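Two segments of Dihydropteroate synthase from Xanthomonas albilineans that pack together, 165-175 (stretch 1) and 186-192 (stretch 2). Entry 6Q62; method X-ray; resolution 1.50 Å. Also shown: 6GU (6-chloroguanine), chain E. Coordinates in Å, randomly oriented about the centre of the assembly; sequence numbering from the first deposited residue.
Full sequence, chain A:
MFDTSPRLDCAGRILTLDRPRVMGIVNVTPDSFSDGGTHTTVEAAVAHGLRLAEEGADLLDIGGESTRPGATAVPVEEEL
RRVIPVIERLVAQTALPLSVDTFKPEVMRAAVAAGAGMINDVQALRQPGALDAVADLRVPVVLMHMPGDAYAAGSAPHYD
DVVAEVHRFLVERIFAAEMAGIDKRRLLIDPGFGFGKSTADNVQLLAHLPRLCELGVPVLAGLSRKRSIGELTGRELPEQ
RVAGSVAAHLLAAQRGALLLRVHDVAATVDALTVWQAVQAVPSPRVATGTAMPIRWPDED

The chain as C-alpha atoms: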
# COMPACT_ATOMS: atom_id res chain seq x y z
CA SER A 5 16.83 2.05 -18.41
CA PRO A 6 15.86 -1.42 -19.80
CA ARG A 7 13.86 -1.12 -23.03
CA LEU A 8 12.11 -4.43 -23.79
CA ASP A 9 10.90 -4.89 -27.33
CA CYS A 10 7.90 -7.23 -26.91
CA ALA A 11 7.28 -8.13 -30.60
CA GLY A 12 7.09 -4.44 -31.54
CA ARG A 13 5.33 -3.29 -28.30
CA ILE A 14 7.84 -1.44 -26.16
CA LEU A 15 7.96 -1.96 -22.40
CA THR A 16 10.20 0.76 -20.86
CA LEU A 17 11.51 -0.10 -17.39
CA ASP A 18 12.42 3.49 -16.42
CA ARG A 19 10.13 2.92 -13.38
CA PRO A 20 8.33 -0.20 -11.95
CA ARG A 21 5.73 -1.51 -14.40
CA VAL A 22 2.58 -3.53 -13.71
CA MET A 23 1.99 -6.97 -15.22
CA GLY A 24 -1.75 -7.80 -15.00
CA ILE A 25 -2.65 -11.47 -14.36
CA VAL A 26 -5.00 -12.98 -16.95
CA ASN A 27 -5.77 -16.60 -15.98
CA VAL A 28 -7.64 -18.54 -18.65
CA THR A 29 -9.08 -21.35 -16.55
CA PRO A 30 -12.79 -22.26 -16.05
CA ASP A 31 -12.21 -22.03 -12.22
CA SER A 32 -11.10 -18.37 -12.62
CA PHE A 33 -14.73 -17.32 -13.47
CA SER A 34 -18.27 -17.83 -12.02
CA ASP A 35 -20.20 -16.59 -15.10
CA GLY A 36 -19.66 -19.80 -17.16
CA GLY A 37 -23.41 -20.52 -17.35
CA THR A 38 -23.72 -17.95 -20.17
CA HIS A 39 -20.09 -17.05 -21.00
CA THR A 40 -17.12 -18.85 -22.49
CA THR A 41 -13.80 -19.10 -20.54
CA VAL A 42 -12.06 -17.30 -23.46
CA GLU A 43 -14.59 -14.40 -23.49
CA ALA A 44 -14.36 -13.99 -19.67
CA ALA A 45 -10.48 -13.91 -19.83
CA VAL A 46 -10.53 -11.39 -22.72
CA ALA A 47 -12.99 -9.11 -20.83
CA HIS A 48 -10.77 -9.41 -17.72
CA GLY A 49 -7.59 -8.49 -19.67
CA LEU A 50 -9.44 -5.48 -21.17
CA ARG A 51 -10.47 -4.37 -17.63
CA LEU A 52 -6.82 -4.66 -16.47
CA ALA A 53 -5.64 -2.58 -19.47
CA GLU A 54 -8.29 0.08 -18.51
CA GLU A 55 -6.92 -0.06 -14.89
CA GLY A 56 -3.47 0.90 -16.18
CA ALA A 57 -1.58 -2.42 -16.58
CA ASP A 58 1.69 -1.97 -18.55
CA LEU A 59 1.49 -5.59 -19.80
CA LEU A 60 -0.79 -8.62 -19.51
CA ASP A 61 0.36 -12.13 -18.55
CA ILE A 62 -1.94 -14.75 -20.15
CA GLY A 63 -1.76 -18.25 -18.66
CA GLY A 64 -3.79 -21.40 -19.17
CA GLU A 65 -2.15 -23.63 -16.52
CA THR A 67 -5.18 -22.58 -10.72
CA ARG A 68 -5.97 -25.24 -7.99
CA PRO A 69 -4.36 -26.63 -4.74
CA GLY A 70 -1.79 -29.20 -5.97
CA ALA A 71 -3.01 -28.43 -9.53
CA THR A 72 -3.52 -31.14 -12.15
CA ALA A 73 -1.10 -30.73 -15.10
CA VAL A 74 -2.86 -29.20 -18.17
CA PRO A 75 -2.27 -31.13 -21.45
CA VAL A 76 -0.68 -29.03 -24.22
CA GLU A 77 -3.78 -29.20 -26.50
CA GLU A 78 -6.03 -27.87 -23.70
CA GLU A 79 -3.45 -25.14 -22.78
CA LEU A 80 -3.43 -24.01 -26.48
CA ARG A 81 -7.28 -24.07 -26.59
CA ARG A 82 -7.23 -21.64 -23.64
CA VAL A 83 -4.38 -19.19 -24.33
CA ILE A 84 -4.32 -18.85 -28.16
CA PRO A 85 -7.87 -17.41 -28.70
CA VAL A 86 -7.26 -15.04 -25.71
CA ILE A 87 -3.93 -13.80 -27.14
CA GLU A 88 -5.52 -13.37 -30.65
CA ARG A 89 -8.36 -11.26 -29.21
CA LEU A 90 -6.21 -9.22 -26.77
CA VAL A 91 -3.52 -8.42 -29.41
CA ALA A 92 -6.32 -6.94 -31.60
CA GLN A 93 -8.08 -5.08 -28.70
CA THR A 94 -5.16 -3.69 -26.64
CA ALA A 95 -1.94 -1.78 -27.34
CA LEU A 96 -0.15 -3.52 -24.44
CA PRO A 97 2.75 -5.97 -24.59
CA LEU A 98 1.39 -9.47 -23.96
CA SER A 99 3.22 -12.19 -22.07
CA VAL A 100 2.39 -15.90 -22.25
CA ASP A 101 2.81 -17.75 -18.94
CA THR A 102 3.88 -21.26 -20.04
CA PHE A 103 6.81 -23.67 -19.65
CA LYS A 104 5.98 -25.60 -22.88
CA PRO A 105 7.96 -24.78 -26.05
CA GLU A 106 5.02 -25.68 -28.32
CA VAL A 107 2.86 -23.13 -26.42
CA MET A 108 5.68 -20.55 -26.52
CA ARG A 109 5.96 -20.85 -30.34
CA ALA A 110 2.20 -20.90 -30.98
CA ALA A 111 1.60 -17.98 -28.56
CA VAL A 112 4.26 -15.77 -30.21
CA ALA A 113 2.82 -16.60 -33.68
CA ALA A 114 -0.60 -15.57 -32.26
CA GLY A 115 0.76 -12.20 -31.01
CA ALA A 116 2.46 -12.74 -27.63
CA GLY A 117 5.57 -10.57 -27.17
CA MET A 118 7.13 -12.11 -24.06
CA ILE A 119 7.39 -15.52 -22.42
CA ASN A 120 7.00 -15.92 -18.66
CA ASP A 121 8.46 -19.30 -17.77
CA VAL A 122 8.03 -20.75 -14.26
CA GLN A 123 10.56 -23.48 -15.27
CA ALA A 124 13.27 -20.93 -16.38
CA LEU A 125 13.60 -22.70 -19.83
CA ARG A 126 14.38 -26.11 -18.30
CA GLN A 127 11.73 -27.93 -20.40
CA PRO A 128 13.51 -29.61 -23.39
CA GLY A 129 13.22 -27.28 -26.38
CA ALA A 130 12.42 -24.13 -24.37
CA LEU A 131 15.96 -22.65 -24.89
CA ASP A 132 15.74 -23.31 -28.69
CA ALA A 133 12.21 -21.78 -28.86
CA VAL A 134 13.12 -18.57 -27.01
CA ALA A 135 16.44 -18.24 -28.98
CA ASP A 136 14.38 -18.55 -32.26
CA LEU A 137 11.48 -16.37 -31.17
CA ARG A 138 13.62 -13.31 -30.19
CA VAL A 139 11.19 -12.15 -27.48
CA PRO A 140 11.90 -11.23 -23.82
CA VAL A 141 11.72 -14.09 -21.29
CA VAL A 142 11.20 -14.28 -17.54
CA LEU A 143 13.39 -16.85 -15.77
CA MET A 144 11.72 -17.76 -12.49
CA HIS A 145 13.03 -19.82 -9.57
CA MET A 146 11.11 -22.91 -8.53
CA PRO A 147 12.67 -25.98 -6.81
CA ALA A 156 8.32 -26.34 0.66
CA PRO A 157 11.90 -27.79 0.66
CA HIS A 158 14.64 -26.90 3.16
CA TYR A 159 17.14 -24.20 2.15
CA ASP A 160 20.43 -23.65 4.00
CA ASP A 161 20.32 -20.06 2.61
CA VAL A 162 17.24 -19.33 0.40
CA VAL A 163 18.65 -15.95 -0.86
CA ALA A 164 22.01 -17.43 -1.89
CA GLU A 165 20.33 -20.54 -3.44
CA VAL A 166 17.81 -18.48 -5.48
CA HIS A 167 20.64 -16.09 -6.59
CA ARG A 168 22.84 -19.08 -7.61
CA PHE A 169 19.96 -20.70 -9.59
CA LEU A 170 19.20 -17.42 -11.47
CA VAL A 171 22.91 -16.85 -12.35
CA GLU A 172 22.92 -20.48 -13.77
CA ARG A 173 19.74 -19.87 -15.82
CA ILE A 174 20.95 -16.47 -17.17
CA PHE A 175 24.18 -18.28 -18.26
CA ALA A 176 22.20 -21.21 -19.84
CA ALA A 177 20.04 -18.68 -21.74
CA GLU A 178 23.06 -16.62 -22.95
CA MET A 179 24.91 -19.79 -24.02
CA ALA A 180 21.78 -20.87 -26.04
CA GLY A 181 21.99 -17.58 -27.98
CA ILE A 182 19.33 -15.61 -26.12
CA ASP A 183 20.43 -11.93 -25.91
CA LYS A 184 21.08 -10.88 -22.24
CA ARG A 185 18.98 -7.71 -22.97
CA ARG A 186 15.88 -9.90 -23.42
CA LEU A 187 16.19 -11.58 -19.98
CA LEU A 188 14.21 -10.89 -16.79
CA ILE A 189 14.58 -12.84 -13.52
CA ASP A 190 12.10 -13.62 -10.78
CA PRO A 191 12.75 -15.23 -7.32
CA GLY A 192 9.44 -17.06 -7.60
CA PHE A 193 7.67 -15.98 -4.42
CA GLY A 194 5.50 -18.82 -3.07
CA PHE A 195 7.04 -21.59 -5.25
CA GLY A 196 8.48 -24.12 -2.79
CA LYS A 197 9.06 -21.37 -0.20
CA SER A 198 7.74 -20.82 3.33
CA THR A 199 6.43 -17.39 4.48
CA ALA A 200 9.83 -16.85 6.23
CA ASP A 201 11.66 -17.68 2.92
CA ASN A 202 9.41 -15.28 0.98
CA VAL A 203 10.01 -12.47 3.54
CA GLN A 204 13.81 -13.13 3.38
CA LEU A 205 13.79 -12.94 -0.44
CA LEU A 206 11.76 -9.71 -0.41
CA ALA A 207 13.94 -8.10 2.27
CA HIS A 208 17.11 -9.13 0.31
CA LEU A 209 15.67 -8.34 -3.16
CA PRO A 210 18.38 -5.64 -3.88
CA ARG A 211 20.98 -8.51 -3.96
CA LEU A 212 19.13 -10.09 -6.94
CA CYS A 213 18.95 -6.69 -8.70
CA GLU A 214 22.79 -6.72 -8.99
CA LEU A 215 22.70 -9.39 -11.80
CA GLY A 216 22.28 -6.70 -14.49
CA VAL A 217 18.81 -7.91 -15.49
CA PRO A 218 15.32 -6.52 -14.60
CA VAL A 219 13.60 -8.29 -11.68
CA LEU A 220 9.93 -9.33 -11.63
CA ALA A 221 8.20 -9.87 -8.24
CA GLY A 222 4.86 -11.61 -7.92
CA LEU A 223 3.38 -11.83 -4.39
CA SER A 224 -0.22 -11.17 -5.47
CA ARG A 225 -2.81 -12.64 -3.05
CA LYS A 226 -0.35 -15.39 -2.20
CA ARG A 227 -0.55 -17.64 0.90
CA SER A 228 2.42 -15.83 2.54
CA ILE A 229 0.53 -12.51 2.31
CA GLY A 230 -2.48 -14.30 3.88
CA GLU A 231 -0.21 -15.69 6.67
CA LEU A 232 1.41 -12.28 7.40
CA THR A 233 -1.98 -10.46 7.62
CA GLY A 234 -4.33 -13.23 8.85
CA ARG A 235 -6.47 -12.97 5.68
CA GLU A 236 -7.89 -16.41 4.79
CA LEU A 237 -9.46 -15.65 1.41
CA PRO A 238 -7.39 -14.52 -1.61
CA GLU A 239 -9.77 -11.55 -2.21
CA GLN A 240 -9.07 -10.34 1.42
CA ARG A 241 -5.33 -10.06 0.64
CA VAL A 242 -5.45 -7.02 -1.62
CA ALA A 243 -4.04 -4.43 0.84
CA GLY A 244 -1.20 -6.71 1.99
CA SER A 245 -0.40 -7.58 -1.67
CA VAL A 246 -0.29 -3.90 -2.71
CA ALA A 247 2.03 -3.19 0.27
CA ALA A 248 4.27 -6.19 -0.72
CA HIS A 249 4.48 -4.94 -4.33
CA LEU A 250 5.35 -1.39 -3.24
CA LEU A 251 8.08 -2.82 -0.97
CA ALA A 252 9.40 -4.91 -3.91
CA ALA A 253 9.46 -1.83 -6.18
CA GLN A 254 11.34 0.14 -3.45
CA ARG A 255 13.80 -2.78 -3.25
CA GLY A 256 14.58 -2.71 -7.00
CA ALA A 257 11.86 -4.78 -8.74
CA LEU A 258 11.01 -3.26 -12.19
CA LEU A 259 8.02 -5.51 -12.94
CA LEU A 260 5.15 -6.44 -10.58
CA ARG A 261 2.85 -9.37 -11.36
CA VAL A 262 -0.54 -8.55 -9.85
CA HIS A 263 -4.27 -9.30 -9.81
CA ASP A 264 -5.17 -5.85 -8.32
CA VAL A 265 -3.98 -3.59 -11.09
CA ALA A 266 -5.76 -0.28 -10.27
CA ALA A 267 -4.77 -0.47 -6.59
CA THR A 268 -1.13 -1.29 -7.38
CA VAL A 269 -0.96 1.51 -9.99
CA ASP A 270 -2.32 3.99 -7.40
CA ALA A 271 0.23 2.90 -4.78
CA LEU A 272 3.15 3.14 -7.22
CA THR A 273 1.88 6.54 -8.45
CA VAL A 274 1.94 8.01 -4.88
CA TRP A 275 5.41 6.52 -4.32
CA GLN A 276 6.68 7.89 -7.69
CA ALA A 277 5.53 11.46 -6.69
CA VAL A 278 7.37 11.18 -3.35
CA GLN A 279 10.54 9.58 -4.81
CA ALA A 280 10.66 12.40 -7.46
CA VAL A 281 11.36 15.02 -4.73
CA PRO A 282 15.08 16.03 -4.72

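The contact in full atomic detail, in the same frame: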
# COMPACT_ATOMS: atom_id res chain seq x y z
N GLU A 165 20.77 -19.45 -2.56
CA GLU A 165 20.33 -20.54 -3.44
C GLU A 165 19.54 -20.02 -4.64
O GLU A 165 19.80 -20.43 -5.77
CB GLU A 165 19.57 -21.61 -2.64
CG GLU A 165 20.53 -22.48 -1.85
CD GLU A 165 19.92 -23.41 -0.83
OE1 GLU A 165 19.08 -24.26 -1.21
OE2 GLU A 165 20.32 -23.33 0.36
N VAL A 166 18.58 -19.10 -4.39
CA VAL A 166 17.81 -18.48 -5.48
C VAL A 166 18.74 -17.68 -6.39
O VAL A 166 18.66 -17.84 -7.60
CB VAL A 166 16.60 -17.64 -4.98
CG1 VAL A 166 16.01 -16.79 -6.10
CG2 VAL A 166 15.52 -18.53 -4.37
N HIS A 167 19.67 -16.87 -5.81
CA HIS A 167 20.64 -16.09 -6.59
C HIS A 167 21.47 -17.03 -7.48
O HIS A 167 21.63 -16.76 -8.66
CB HIS A 167 21.58 -15.31 -5.63
CG HIS A 167 22.58 -14.41 -6.29
ND1 HIS A 167 23.79 -14.89 -6.76
CD2 HIS A 167 22.57 -13.06 -6.44
CE1 HIS A 167 24.45 -13.84 -7.23
NE2 HIS A 167 23.76 -12.72 -7.04
N ARG A 168 22.00 -18.12 -6.90
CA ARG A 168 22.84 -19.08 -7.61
C ARG A 168 22.07 -19.70 -8.78
O ARG A 168 22.60 -19.75 -9.88
CB ARG A 168 23.31 -20.18 -6.63
CG ARG A 168 24.26 -21.22 -7.25
CD ARG A 168 24.83 -22.15 -6.18
NE ARG A 168 23.90 -23.24 -5.84
CZ ARG A 168 23.62 -23.63 -4.60
NH1 ARG A 168 24.16 -23.01 -3.56
NH2 ARG A 168 22.77 -24.63 -4.39
N PHE A 169 20.80 -20.13 -8.53
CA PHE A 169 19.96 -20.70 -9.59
C PHE A 169 19.76 -19.70 -10.74
O PHE A 169 19.86 -20.08 -11.90
CB PHE A 169 18.62 -21.15 -9.02
CG PHE A 169 17.64 -21.66 -10.06
CD1 PHE A 169 17.63 -22.99 -10.44
CD2 PHE A 169 16.72 -20.79 -10.66
CE1 PHE A 169 16.70 -23.47 -11.38
CE2 PHE A 169 15.79 -21.27 -11.58
CZ PHE A 169 15.79 -22.61 -11.95
N LEU A 170 19.44 -18.43 -10.43
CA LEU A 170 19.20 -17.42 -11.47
C LEU A 170 20.45 -17.08 -12.27
O LEU A 170 20.33 -16.88 -13.48
CB LEU A 170 18.53 -16.17 -10.88
CG LEU A 170 17.12 -16.50 -10.33
CD1 LEU A 170 16.57 -15.34 -9.52
CD2 LEU A 170 16.16 -16.91 -11.46
N VAL A 171 21.64 -17.06 -11.64
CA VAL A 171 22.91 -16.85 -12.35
C VAL A 171 23.07 -18.02 -13.38
O VAL A 171 23.32 -17.77 -14.56
CB VAL A 171 24.09 -16.80 -11.34
CG1 VAL A 171 25.44 -17.01 -12.03
CG2 VAL A 171 24.09 -15.49 -10.58
N GLU A 172 22.86 -19.27 -12.92
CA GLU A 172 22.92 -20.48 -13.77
C GLU A 172 21.96 -20.42 -14.96
O GLU A 172 22.35 -20.74 -16.08
CB GLU A 172 22.61 -21.73 -12.95
CG GLU A 172 23.74 -22.11 -12.02
CD GLU A 172 23.42 -23.10 -10.92
OE1 GLU A 172 22.26 -23.57 -10.83
OE2 GLU A 172 24.34 -23.40 -10.12
N ARG A 173 20.72 -19.95 -14.73
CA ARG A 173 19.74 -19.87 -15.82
C ARG A 173 20.04 -18.73 -16.78
O ARG A 173 19.83 -18.89 -17.98
CB ARG A 173 18.30 -19.82 -15.30
CG ARG A 173 17.90 -21.00 -14.42
CD ARG A 173 18.23 -22.37 -15.06
NE ARG A 173 17.61 -22.53 -16.39
CZ ARG A 173 18.06 -23.36 -17.32
NH1 ARG A 173 17.44 -23.46 -18.49
NH2 ARG A 173 19.13 -24.11 -17.08
N ILE A 174 20.55 -17.58 -16.28
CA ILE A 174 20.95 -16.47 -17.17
C ILE A 174 22.06 -17.01 -18.10
O ILE A 174 22.02 -16.77 -19.30
CB ILE A 174 21.48 -15.22 -16.35
CG1 ILE A 174 20.30 -14.51 -15.61
CG2 ILE A 174 22.20 -14.20 -17.28
CD1 ILE A 174 20.77 -13.58 -14.46
N PHE A 175 23.04 -17.71 -17.53
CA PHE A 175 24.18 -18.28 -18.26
C PHE A 175 23.69 -19.29 -19.31
O PHE A 175 24.10 -19.17 -20.46
CB PHE A 175 25.18 -18.88 -17.26
CG PHE A 175 26.41 -19.51 -17.87
CD1 PHE A 175 27.48 -18.72 -18.28
CD2 PHE A 175 26.48 -20.88 -18.07
CE1 PHE A 175 28.61 -19.30 -18.87
CE2 PHE A 175 27.61 -21.46 -18.65
CZ PHE A 175 28.68 -20.67 -19.02
N ARG A 186 17.25 -9.39 -23.36
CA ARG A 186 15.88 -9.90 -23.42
C ARG A 186 15.53 -10.69 -22.14
O ARG A 186 14.44 -11.23 -22.06
CB ARG A 186 15.73 -10.79 -24.69
CG ARG A 186 15.59 -9.95 -25.98
CD ARG A 186 15.40 -10.79 -27.22
NE ARG A 186 15.34 -9.92 -28.40
CZ ARG A 186 16.22 -9.94 -29.39
NH1 ARG A 186 17.23 -10.79 -29.37
NH2 ARG A 186 16.07 -9.12 -30.43
N LEU A 187 16.44 -10.79 -21.19
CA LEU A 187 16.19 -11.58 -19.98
C LEU A 187 15.61 -10.78 -18.84
O LEU A 187 16.01 -9.63 -18.64
CB LEU A 187 17.49 -12.25 -19.48
CG LEU A 187 18.22 -13.17 -20.46
CD1 LEU A 187 19.48 -13.74 -19.82
CD2 LEU A 187 17.34 -14.31 -20.95
N LEU A 188 14.74 -11.42 -18.03
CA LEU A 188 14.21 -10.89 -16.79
C LEU A 188 14.35 -12.05 -15.82
O LEU A 188 14.35 -13.21 -16.27
CB LEU A 188 12.72 -10.51 -16.88
CG LEU A 188 12.38 -9.36 -17.85
CD1 LEU A 188 11.98 -9.90 -19.20
CD2 LEU A 188 11.23 -8.54 -17.30
N ILE A 189 14.50 -11.76 -14.52
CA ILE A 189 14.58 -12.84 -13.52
C ILE A 189 13.52 -12.63 -12.46
O ILE A 189 13.01 -11.53 -12.30
CB ILE A 189 15.99 -13.01 -12.93
CG1 ILE A 189 16.47 -11.70 -12.21
CG2 ILE A 189 16.95 -13.53 -14.01
CD1 ILE A 189 17.83 -11.83 -11.48
N ASP A 190 13.16 -13.71 -11.76
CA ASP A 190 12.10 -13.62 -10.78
C ASP A 190 12.44 -14.65 -9.69
O ASP A 190 12.64 -15.83 -10.02
CB ASP A 190 10.80 -13.97 -11.50
CG ASP A 190 9.54 -13.96 -10.66
OD1 ASP A 190 9.64 -14.11 -9.43
OD2 ASP A 190 8.47 -13.86 -11.25
N PRO A 191 12.45 -14.25 -8.40
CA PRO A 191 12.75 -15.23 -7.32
C PRO A 191 11.69 -16.27 -7.09
O PRO A 191 11.89 -17.19 -6.28
CB PRO A 191 12.93 -14.34 -6.09
CG PRO A 191 12.08 -13.16 -6.36
CD PRO A 191 12.22 -12.89 -7.84
N GLY A 192 10.53 -16.10 -7.71
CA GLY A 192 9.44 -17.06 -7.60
C GLY A 192 8.81 -17.13 -6.23
O GLY A 192 8.82 -18.19 -5.59
CL6 6GU E . 5.47 -15.09 -8.79
N1 6GU E . 6.16 -15.04 -11.17
C2 6GU E . 5.99 -15.46 -12.49
N2 6GU E . 6.96 -15.07 -13.31
N3 6GU E . 4.96 -16.24 -12.96
C4 6GU E . 4.06 -16.63 -11.99
C5 6GU E . 4.18 -16.26 -10.63
C6 6GU E . 5.25 -15.47 -10.33
N7 6GU E . 3.13 -16.82 -9.91
C8 6GU E . 2.40 -17.52 -10.87
N9 6GU E . 2.93 -17.43 -12.12

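How does the helix meet the strand? Helix 165-175 lies across strand 187-190 nearly antiparallel to it, with 160° between their N-to-C directions and axes 9.5 Å apart at closest approach. The register steps evenly: Val-166 sits nearest Pro-191, Leu-170 nearest Ile-189 and Ile-174 nearest Leu-187. A step of four residues along the helix is about one turn, and a step of two along the strand returns to the same face, so one stripe of helix side chains meets one face of the strand. No hydrogen bond crosses between the stretches; the contact is a matter of apolar fit, burying 327 Å² in all.

Which bumps fill which hollows? At one end, Ile-174 reaches in between Leu-187 and Ile-189. Its CA-to-CB bond points sideways, but the end of the side chain comes nearer: CG2 of Ile-174 lies 3.7 Å from CD1 of Leu-187, while CG1 of Ile-174 lies 3.8 Å from CG2 of Ile-189. One side chain thus touches two strand neighbors on the same face. Ile-189, in turn, fits between two successive helix turns, since CD1 of Leu-170 approaches its CB at 4.2 Å.

What happens where the strand gives way to the loop? Leu-170, pointing toward the strand, spans this change. Its CD2 is 4.0 Å from the backbone O of Asp-190, and its CD1 is 4.4 Å from CA of Pro-191, so the fork of the leucine rests partly on main chain. One turn earlier in the helix, Val-166 settles against the proline: its CG1 lies 3.8 Å from CA of Pro-191 and 3.9 Å from CB of Pro-191. The backbones come closer here: the CA atoms of Val-166 and Pro-191 are 6.3 Å apart, against 7.4 Å for the CA atoms of Ile-174 and Leu-187.

What do the residues facing the other way do? The alternation of the strand turns Leu-188 and Asp-190 away from the helix. Asp-190 therefore offers the helix its backbone while its carboxylate works on the far side. There OD1 of Asp-190 accepts a 2.8 Å hydrogen bond from N of Gly-192, bracing the turn after the strand, and OD2 of Asp-190 accepts one of 2.8 Å from N2 of 6-chloroguanine. Gly-192 adopts a positive phi of 68°, a conformation that favors glycine.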